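ABC transporter, periplasmic substrate-binding protein (Vibrio cholerae O1 biovar eltor, PDB 1TWY) probably binds phosphate in the periplasm and hands it to an ABC-type importer in the inner membrane. Local coordinates at residues S33-T36 against S37-R40; I256-L259 against K260-S263; S225-A229 against K230-Q234; A264-L267 against I268-G272. All coordinates share one frame; numbering follows the deposited sequence.

Contact 1 (S33-T36 against S37-R40). With PO4 (phosphate ion), chain I.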
loop_
_atom_site.group_PDB
_atom_site.type_symbol
_atom_site.label_atom_id
_atom_site.label_comp_id
_atom_site.label_asym_id
_atom_site.label_seq_id
_atom_site.Cartn_x
_atom_site.Cartn_y
_atom_site.Cartn_z
ATOM N N SER A 33 -8.580 14.549 -0.825
ATOM C CA SER A 33 -7.963 14.341 0.484
ATOM C C SER A 33 -7.877 12.917 0.808
ATOM O O SER A 33 -8.804 12.154 0.564
ATOM C CB SER A 33 -8.834 15.067 1.518
ATOM O OG SER A 33 -8.994 16.410 1.033
ATOM N N GLY A 34 -6.804 12.560 1.532
ATOM C CA GLY A 34 -6.716 11.268 2.178
ATOM C C GLY A 34 -5.317 10.675 2.137
ATOM O O GLY A 34 -4.330 11.342 2.408
ATOM N N SER A 35 -5.301 9.445 1.756
ATOM C CA SER A 35 -4.126 8.636 1.670
ATOM C C SER A 35 -2.883 9.278 1.144
ATOM O O SER A 35 -2.851 9.822 0.054
ATOM C CB SER A 35 -4.424 7.344 0.896
ATOM O OG SER A 35 -3.251 6.623 0.570
ATOM N N THR A 36 -1.829 9.195 1.974
ATOM C CA THR A 36 -0.550 9.685 1.559
ATOM C C THR A 36 0.075 8.690 0.578
ATOM O O THR A 36 0.871 9.150 -0.193
ATOM C CB THR A 36 0.424 9.802 2.774
ATOM O OG1 THR A 36 0.597 8.515 3.373
ATOM C CG2 THR A 36 -0.108 10.818 3.837
ATOM N N SER A 37 -0.263 7.443 0.663
ATOM C CA SER A 37 0.159 6.429 -0.368
ATOM C C SER A 37 -0.356 6.870 -1.775
ATOM O O SER A 37 0.406 6.986 -2.749
ATOM C CB SER A 37 -0.280 5.034 0.024
ATOM O OG SER A 37 0.058 4.731 1.454
ATOM N N VAL A 38 -1.636 7.155 -1.871
ATOM C CA VAL A 38 -2.262 7.586 -3.129
ATOM C C VAL A 38 -1.792 8.930 -3.501
ATOM O O VAL A 38 -1.663 9.283 -4.688
ATOM C CB VAL A 38 -3.745 7.557 -3.038
ATOM C CG1 VAL A 38 -4.352 7.843 -4.447
ATOM C CG2 VAL A 38 -4.176 6.244 -2.631
ATOM N N ALA A 39 -1.441 9.809 -2.574
ATOM C CA ALA A 39 -1.096 11.179 -2.905
ATOM C C ALA A 39 0.213 11.246 -3.766
ATOM O O ALA A 39 0.379 12.164 -4.488
ATOM C CB ALA A 39 -0.887 12.008 -1.662
ATOM N N ARG A 40 1.099 10.312 -3.603
ATOM C CA ARG A 40 2.392 10.225 -4.381
ATOM C C ARG A 40 2.016 10.225 -5.897
ATOM O O ARG A 40 2.382 11.110 -6.658
ATOM C CB ARG A 40 3.134 8.932 -3.989
ATOM C CG ARG A 40 3.577 8.920 -2.478
ATOM C CD ARG A 40 4.690 7.893 -2.157
ATOM N NE ARG A 40 5.797 8.082 -3.092
ATOM C CZ ARG A 40 6.326 7.137 -3.861
ATOM N NH1 ARG A 40 5.863 5.882 -3.843
ATOM N NH2 ARG A 40 7.332 7.454 -4.664
HETATM P P PO4 I . -2.285 6.134 4.101
HETATM O O1 PO4 I . -2.035 5.648 2.664
HETATM O O2 PO4 I . -1.402 5.191 5.097
HETATM O O3 PO4 I . -1.851 7.632 4.315
HETATM O O4 PO4 I . -3.696 5.954 4.620
HETATM O O HOH W 1 2.599 5.933 2.686
#

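Contact 2 (I256-L259 against K260-S263)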
loop_
_atom_site.group_PDB
_atom_site.type_symbol
_atom_site.label_atom_id
_atom_site.label_comp_id
_atom_site.label_asym_id
_atom_site.label_seq_id
_atom_site.Cartn_x
_atom_site.Cartn_y
_atom_site.Cartn_z
ATOM N N ILE A 256 -12.776 13.354 -12.112
ATOM C CA ILE A 256 -13.044 11.908 -12.006
ATOM C C ILE A 256 -12.952 11.201 -13.362
ATOM O O ILE A 256 -12.213 10.175 -13.536
ATOM C CB ILE A 256 -14.411 11.646 -11.343
ATOM C CG1 ILE A 256 -14.441 12.182 -9.910
ATOM C CG2 ILE A 256 -14.762 10.147 -11.332
ATOM C CD1 ILE A 256 -13.733 11.267 -8.895
ATOM N N ALA A 257 -13.601 11.767 -14.388
ATOM C CA ALA A 257 -13.350 11.273 -15.738
ATOM C C ALA A 257 -11.903 11.138 -16.222
ATOM O O ALA A 257 -11.502 10.118 -16.805
ATOM C CB ALA A 257 -14.135 12.164 -16.827
ATOM N N PHE A 258 -11.153 12.178 -15.998
ATOM C CA PHE A 258 -9.735 12.147 -16.292
ATOM C C PHE A 258 -9.000 10.973 -15.562
ATOM O O PHE A 258 -8.115 10.349 -16.099
ATOM C CB PHE A 258 -9.102 13.463 -15.869
ATOM C CG PHE A 258 -7.612 13.426 -15.807
ATOM C CD1 PHE A 258 -6.870 13.406 -16.921
ATOM C CD2 PHE A 258 -6.945 13.384 -14.530
ATOM C CE1 PHE A 258 -5.514 13.367 -16.856
ATOM C CE2 PHE A 258 -5.587 13.364 -14.465
ATOM C CZ PHE A 258 -4.858 13.388 -15.601
ATOM N N LEU A 259 -9.400 10.689 -14.306
ATOM C CA LEU A 259 -8.758 9.654 -13.533
ATOM C C LEU A 259 -9.011 8.297 -14.122
ATOM O O LEU A 259 -8.262 7.374 -13.936
ATOM C CB LEU A 259 -9.145 9.669 -12.034
ATOM C CG LEU A 259 -8.699 10.854 -11.228
ATOM C CD1 LEU A 259 -9.244 10.764 -9.782
ATOM C CD2 LEU A 259 -7.199 10.932 -11.234
ATOM N N LYS A 260 -10.057 8.205 -14.937
ATOM C CA LYS A 260 -10.458 7.003 -15.611
ATOM C C LYS A 260 -9.987 6.882 -17.068
ATOM O O LYS A 260 -10.112 5.863 -17.686
ATOM C CB LYS A 260 -11.966 6.997 -15.581
ATOM C CG LYS A 260 -12.567 6.762 -14.144
ATOM C CD LYS A 260 -14.091 6.543 -14.209
ATOM C CE LYS A 260 -14.573 6.547 -12.769
ATOM N NZ LYS A 260 -16.006 6.193 -12.654
ATOM N N SER A 261 -9.308 7.926 -17.509
ATOM C CA SER A 261 -8.838 8.076 -18.870
ATOM C C SER A 261 -7.494 7.340 -19.121
ATOM O O SER A 261 -6.659 7.053 -18.228
ATOM C CB SER A 261 -8.640 9.553 -19.159
ATOM O OG SER A 261 -7.416 10.118 -18.701
ATOM N N GLU A 262 -7.229 7.039 -20.388
ATOM C CA GLU A 262 -6.005 6.396 -20.712
ATOM C C GLU A 262 -4.789 7.183 -20.342
ATOM O O GLU A 262 -3.785 6.590 -20.006
ATOM C CB GLU A 262 -5.868 6.186 -22.225
ATOM C CG GLU A 262 -6.726 5.079 -22.790
ATOM C CD GLU A 262 -8.020 5.588 -23.342
ATOM O OE1 GLU A 262 -8.427 6.693 -22.946
ATOM O OE2 GLU A 262 -8.565 4.877 -24.221
ATOM N N SER A 263 -4.845 8.524 -20.487
ATOM C CA SER A 263 -3.725 9.400 -20.196
ATOM C C SER A 263 -3.296 9.299 -18.709
ATOM O O SER A 263 -2.129 9.141 -18.409
ATOM C CB SER A 263 -4.012 10.875 -20.452
ATOM O OG SER A 263 -4.232 11.037 -21.863
#

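Contact 3 (S225-A229 against K230-Q234)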
loop_
_atom_site.group_PDB
_atom_site.type_symbol
_atom_site.label_atom_id
_atom_site.label_comp_id
_atom_site.label_asym_id
_atom_site.label_seq_id
_atom_site.Cartn_x
_atom_site.Cartn_y
_atom_site.Cartn_z
ATOM N N SER A 225 3.134 -8.193 -11.419
ATOM C CA SER A 225 2.050 -7.309 -11.802
ATOM C C SER A 225 0.821 -8.091 -12.215
ATOM O O SER A 225 -0.251 -7.888 -11.669
ATOM C CB SER A 225 2.506 -6.335 -12.886
ATOM O OG SER A 225 3.184 -5.330 -12.181
ATOM N N ASP A 226 1.016 -9.040 -13.136
ATOM C CA ASP A 226 -0.062 -9.931 -13.508
ATOM C C ASP A 226 -0.763 -10.696 -12.405
ATOM O O ASP A 226 -1.983 -10.706 -12.341
ATOM C CB ASP A 226 0.343 -10.905 -14.661
ATOM C CG ASP A 226 -0.892 -11.603 -15.244
ATOM O OD1 ASP A 226 -1.790 -10.876 -15.742
ATOM O OD2 ASP A 226 -1.104 -12.833 -15.117
ATOM N N ASN A 227 0.006 -11.216 -11.434
ATOM C CA ASN A 227 -0.601 -11.949 -10.311
ATOM C C ASN A 227 -1.352 -11.024 -9.330
ATOM O O ASN A 227 -2.337 -11.413 -8.724
ATOM C CB ASN A 227 0.405 -12.825 -9.547
ATOM C CG ASN A 227 0.860 -14.057 -10.329
ATOM O OD1 ASN A 227 0.221 -14.484 -11.289
ATOM N ND2 ASN A 227 1.986 -14.633 -9.904
ATOM N N ILE A 228 -0.946 -9.742 -9.278
ATOM C CA ILE A 228 -1.625 -8.834 -8.446
ATOM C C ILE A 228 -2.982 -8.493 -9.088
ATOM O O ILE A 228 -3.963 -8.467 -8.410
ATOM C CB ILE A 228 -0.806 -7.608 -8.200
ATOM C CG1 ILE A 228 0.209 -7.886 -7.109
ATOM C CG2 ILE A 228 -1.746 -6.473 -7.690
ATOM C CD1 ILE A 228 1.389 -7.064 -7.242
ATOM N N ALA A 229 -2.965 -8.346 -10.403
ATOM C CA ALA A 229 -4.077 -7.818 -11.216
ATOM C C ALA A 229 -5.174 -8.844 -11.236
ATOM O O ALA A 229 -6.333 -8.476 -11.380
ATOM C CB ALA A 229 -3.595 -7.528 -12.675
ATOM N N LYS A 230 -4.783 -10.117 -11.107
ATOM C CA LYS A 230 -5.671 -11.297 -11.034
ATOM C C LYS A 230 -5.954 -11.762 -9.591
ATOM O O LYS A 230 -6.695 -12.747 -9.335
ATOM C CB LYS A 230 -5.027 -12.478 -11.809
ATOM C CG LYS A 230 -5.442 -12.578 -13.286
ATOM C CD LYS A 230 -4.260 -12.480 -14.281
ATOM C CE LYS A 230 -4.683 -12.637 -15.787
ATOM N NZ LYS A 230 -6.060 -12.097 -16.134
ATOM N N HIS A 231 -5.362 -11.072 -8.630
ATOM C CA HIS A 231 -5.506 -11.440 -7.232
ATOM C C HIS A 231 -4.999 -12.851 -6.882
ATOM O O HIS A 231 -5.391 -13.390 -5.867
ATOM C CB HIS A 231 -6.969 -11.298 -6.774
ATOM C CG HIS A 231 -7.493 -9.904 -6.893
ATOM N ND1 HIS A 231 -6.737 -8.798 -6.554
ATOM C CD2 HIS A 231 -8.681 -9.428 -7.344
ATOM C CE1 HIS A 231 -7.445 -7.704 -6.780
ATOM N NE2 HIS A 231 -8.629 -8.058 -7.255
ATOM N N THR A 232 -4.071 -13.402 -7.638
ATOM C CA THR A 232 -3.454 -14.651 -7.207
ATOM C C THR A 232 -2.360 -14.357 -6.195
ATOM O O THR A 232 -2.126 -15.126 -5.314
ATOM C CB THR A 232 -3.019 -15.559 -8.371
ATOM O OG1 THR A 232 -1.913 -15.044 -9.114
ATOM C CG2 THR A 232 -4.151 -15.678 -9.404
ATOM N N TYR A 233 -1.706 -13.206 -6.334
ATOM C CA TYR A 233 -0.779 -12.736 -5.289
ATOM C C TYR A 233 -1.513 -11.841 -4.289
ATOM O O TYR A 233 -2.056 -10.827 -4.654
ATOM C CB TYR A 233 0.446 -12.070 -5.957
ATOM C CG TYR A 233 1.470 -11.601 -4.936
ATOM C CD1 TYR A 233 2.446 -12.462 -4.512
ATOM C CD2 TYR A 233 1.530 -10.306 -4.553
ATOM C CE1 TYR A 233 3.422 -12.047 -3.577
ATOM C CE2 TYR A 233 2.510 -9.882 -3.595
ATOM C CZ TYR A 233 3.443 -10.735 -3.190
ATOM O OH TYR A 233 4.431 -10.414 -2.292
ATOM N N GLN A 234 -1.521 -12.225 -3.029
ATOM C CA GLN A 234 -2.397 -11.647 -2.053
ATOM C C GLN A 234 -1.897 -10.272 -1.492
ATOM O O GLN A 234 -2.720 -9.573 -0.923
ATOM C CB GLN A 234 -2.695 -12.593 -0.852
ATOM C CG GLN A 234 -3.492 -13.879 -1.152
ATOM C CD GLN A 234 -3.566 -14.728 0.171
ATOM O OE1 GLN A 234 -3.769 -14.153 1.305
ATOM N NE2 GLN A 234 -3.288 -16.002 0.046
#

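Contact 4 (A264-L267 against I268-G272)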
loop_
_atom_site.group_PDB
_atom_site.type_symbol
_atom_site.label_atom_id
_atom_site.label_comp_id
_atom_site.label_asym_id
_atom_site.label_seq_id
_atom_site.Cartn_x
_atom_site.Cartn_y
_atom_site.Cartn_z
ATOM N N ALA A 264 -4.313 9.172 -17.893
ATOM C CA ALA A 264 -4.074 8.957 -16.467
ATOM C C ALA A 264 -3.550 7.535 -16.177
ATOM O O ALA A 264 -2.570 7.307 -15.465
ATOM C CB ALA A 264 -5.347 9.124 -15.653
ATOM N N LYS A 265 -4.185 6.542 -16.754
ATOM C CA LYS A 265 -3.739 5.130 -16.571
ATOM C C LYS A 265 -2.263 4.826 -17.004
ATOM O O LYS A 265 -1.513 4.134 -16.343
ATOM C CB LYS A 265 -4.711 4.149 -17.181
ATOM C CG LYS A 265 -6.080 4.243 -16.576
ATOM C CD LYS A 265 -6.996 3.379 -17.275
ATOM C CE LYS A 265 -8.346 3.263 -16.512
ATOM N NZ LYS A 265 -9.250 2.415 -17.306
ATOM N N LYS A 266 -1.879 5.486 -18.132
ATOM C CA LYS A 266 -0.546 5.367 -18.706
ATOM C C LYS A 266 0.444 5.839 -17.548
ATOM O O LYS A 266 1.482 5.170 -17.314
ATOM C CB LYS A 266 -0.506 6.156 -20.043
ATOM C CG LYS A 266 0.862 6.266 -20.667
ATOM C CD LYS A 266 1.734 7.385 -20.033
ATOM C CE LYS A 266 3.067 7.589 -20.827
ATOM N NZ LYS A 266 4.026 8.573 -20.201
ATOM N N LEU A 267 0.052 6.982 -16.970
ATOM C CA LEU A 267 0.915 7.563 -15.908
ATOM C C LEU A 267 0.935 6.663 -14.709
ATOM O O LEU A 267 2.029 6.321 -14.146
ATOM C CB LEU A 267 0.446 8.912 -15.496
ATOM C CG LEU A 267 0.810 10.011 -16.478
ATOM C CD1 LEU A 267 0.049 11.246 -16.196
ATOM C CD2 LEU A 267 2.273 10.408 -16.387
ATOM N N ILE A 268 -0.218 6.173 -14.326
ATOM C CA ILE A 268 -0.322 5.227 -13.166
ATOM C C ILE A 268 0.580 3.998 -13.332
ATOM O O ILE A 268 1.353 3.672 -12.424
ATOM C CB ILE A 268 -1.772 4.896 -12.856
ATOM C CG1 ILE A 268 -2.523 6.162 -12.504
ATOM C CG2 ILE A 268 -1.896 3.819 -11.744
ATOM C CD1 ILE A 268 -4.000 6.114 -12.652
ATOM N N VAL A 269 0.495 3.318 -14.496
ATOM C CA VAL A 269 1.258 2.155 -14.854
ATOM C C VAL A 269 2.770 2.443 -14.872
ATOM O O VAL A 269 3.599 1.634 -14.424
ATOM C CB VAL A 269 0.690 1.558 -16.153
ATOM C CG1 VAL A 269 1.601 0.511 -16.722
ATOM C CG2 VAL A 269 -0.632 1.003 -15.803
ATOM N N GLU A 270 3.118 3.559 -15.461
ATOM C CA GLU A 270 4.494 3.864 -15.601
ATOM C C GLU A 270 5.175 4.070 -14.292
ATOM O O GLU A 270 6.376 3.788 -14.191
ATOM C CB GLU A 270 4.790 5.003 -16.583
ATOM C CG GLU A 270 4.644 6.418 -16.192
ATOM C CD GLU A 270 5.190 7.317 -17.315
ATOM O OE1 GLU A 270 6.395 7.105 -17.732
ATOM O OE2 GLU A 270 4.434 8.314 -17.660
ATOM N N TYR A 271 4.431 4.540 -13.300
ATOM C CA TYR A 271 5.007 4.644 -11.917
ATOM C C TYR A 271 5.006 3.359 -11.091
ATOM O O TYR A 271 5.448 3.315 -9.903
ATOM C CB TYR A 271 4.381 5.814 -11.206
ATOM C CG TYR A 271 4.899 7.207 -11.605
ATOM C CD1 TYR A 271 4.527 7.853 -12.767
ATOM C CD2 TYR A 271 5.875 7.850 -10.818
ATOM C CE1 TYR A 271 5.037 9.103 -13.108
ATOM C CE2 TYR A 271 6.347 9.061 -11.132
ATOM C CZ TYR A 271 5.932 9.714 -12.268
ATOM O OH TYR A 271 6.435 10.922 -12.652
ATOM N N GLY A 272 4.636 2.260 -11.679
ATOM C CA GLY A 272 4.711 0.931 -11.046
ATOM C C GLY A 272 3.452 0.529 -10.347
ATOM O O GLY A 272 3.475 -0.515 -9.715
#

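Contact 1 (S33-T36 against S37-R40)
Ser-35 points its hydroxyl forward to the start of the following helix, where OG accepts the N-H of Val-38 as a nearly straight N-cap bond (N to OG 3.0 Å, 171° at the hydrogen). With OG opposite the backbone N (chi1 169°), the same atom also gives its proton to phosphate O1, 2.6 Å from OG; the cap residue thereby also binds the phosphate. Its carbonyl completes the turn by taking Ala-39 N, 3.0 Å from Ser-35 O. Ser-37 has its OG beside its own backbone N (chi1 -48°) and reaches the same O1 at 2.6 Å from OG; its N-H adds a longer bond to that oxygen. Thr-36 grips O3 twice, from N and from OG1, each 2.8 Å from it. Hydroxyls and main-chain N-H groups of the first helical turn thus converge on the anion, and the helix dipole would probably favour it there. Ser-65 and Ser-83 also bind the phosphate through their hydroxyls, while Arg-237 bonds Ser-37 OG, consistent with a phosphate receptor site. The turn joins strand 29-34 to helix 36-52 in a beta-alpha-beta unit, and Val-38 packs on Met-81 of strand 79-82 and Phe-239 of strand 236-243.

Contact 2 (I256-L259 against K260-S263)
The Phe-258 ring meets the Ser-261 hydroxyl obliquely, CD1 lying 3.8 Å from OG; the ring also meets that of Tyr-49, the planes at about 55°. The Phe-258 carbonyl takes two bonds. Ser-261 OG donates to Phe-258 O in the carbonyl plane, on a lone pair, at 2.7 Å, whereas Ser-261 N reaches the same oxygen from above that plane at 3.0 Å. One carbonyl is therefore gripped by two donors of a single residue. The serine can do this because OG sits between its own backbone N and carbonyl carbon (chi1 82°), facing back along the chain. Ser-261 is the N-cap of the next helix, and its OG accepts a weak bond from Ala-264 N. Just before the serine, Lys-260 N bonds Ala-257 O, 3.0 Å away, and Ile-256 O only weakly. The extended Lys-260 side chain runs alongside Ile-256, CE resting 3.9 Å from CG2, and ends in a cation-pi contact with Phe-98. The bend thus links helix 250-260 to helix 262-270: Phe-258 and Leu-259 lean on helix 36-52 through Leu-45, while Ile-256 covers Ile-241 of strand 236-243 and Phe-98 of strand 96-109.

Contact 3 (S225-A229 against K230-Q234)
Helix 225-229 is ended by a Schellman motif in which His-231, at positive phi (60°), turns the backbone and sends N-H groups back into the last turn. His-231 N bonds Ile-228 O at 3.0 Å, and Thr-232 N reaches Asn-227 O weakly. Tyr-233 N joins on that same oxygen, 3.1 Å from it and almost straight (173° at the hydrogen), approaching from above the carbonyl plane; the carbonyls of Asn-227 and Ile-228 are in this way met by the departing chain. Among the side chains, Asp-226 and Lys-230 cross at a slant: the carboxylate lies over the lysine methylenes, OD2 3.3 Å from CD, while OD1 and NZ stay 4.5 Å apart, too far for a salt bridge. Asn-227 turns its amide toward Thr-232, with OD1 3.1 Å from OG1, and its ND2 is held by the carbonyl of Asp-222. His-231 meets Phe-102 edge-to-face. On the buried side, Ile-228 and Tyr-233 run side by side in the same direction. The tyrosine places CG opposite its backbone N (chi1 -178°), which lays the ring along the isoleucine; its hydroxyl bonds Leu-105 O of strand 96-109, and its CD2 rests 3.8 Å from Ile-228 CG1.

Contact 4 (A264-L267 against I268-G272)
A bent lysine and an extended glutamate, Lys-266 and Glu-270, one helical turn apart, are brought together by their torsions. The lysine leaves with CG opposite its backbone N and then folds at chi2 (-81°), which directs the rest of its chain forward along the helix. Glu-270 places CG between its own N and carbonyl carbon (chi1 80°), a rotamer that helices seldom hold, and is extended from there, so its carboxylate reaches back to the lysine. The two cross, and NZ donates to OE2 at 2.6 Å as a short salt bridge. The ammonium comes from above the carboxylate plane (49° out of it) and favours one oxygen, OE1 being 3.7 Å from NZ. Leu-267 runs beside the glutamate in the same direction, CD2 3.3 Å from OE2, so a methyl group lies against the carboxylate. The backbone follows the regular helical pattern, Val-269 N to Lys-265 O being 2.8 Å. On the inner face Ile-268 folds CG1 against Ala-264 O, 3.2 Å away, and packs on Leu-100 of strand 96-109, while Leu-267 and Ala-264 lie on Leu-45 of helix 36-52. Tyr-271, already past the last helical residue, sets its ring edge against Leu-267 O in the plane of the ring, CD1 3.2 Å from the oxygen, while its N-H bonds the same carbonyl. Gly-272, with positive phi, then closes the helix: its N bonds Val-269 O at 3.0 Å and Tyr-273 N returns to Ile-268 O, the paired bonds of a Schellman motif.

In the fold
Contacts 2 and 4 are the two ends of helix 262-270. They touch directly, Phe-258 O lying 3.1 Å from Ala-264 CB, and both lean on Leu-45 of helix 36-52, whose first turn holds the phosphate in contact 1. The ligand site is nonetheless separate: the centre of contact 1 lies about 17 Å from that of contact 2 and about 16 Å from that of contact 4. Contact 3, a second Schellman end, has its centre about 22 Å from that of contact 1, across the middle of the chain, yet its nearest atoms come within about 5 Å of contact 4.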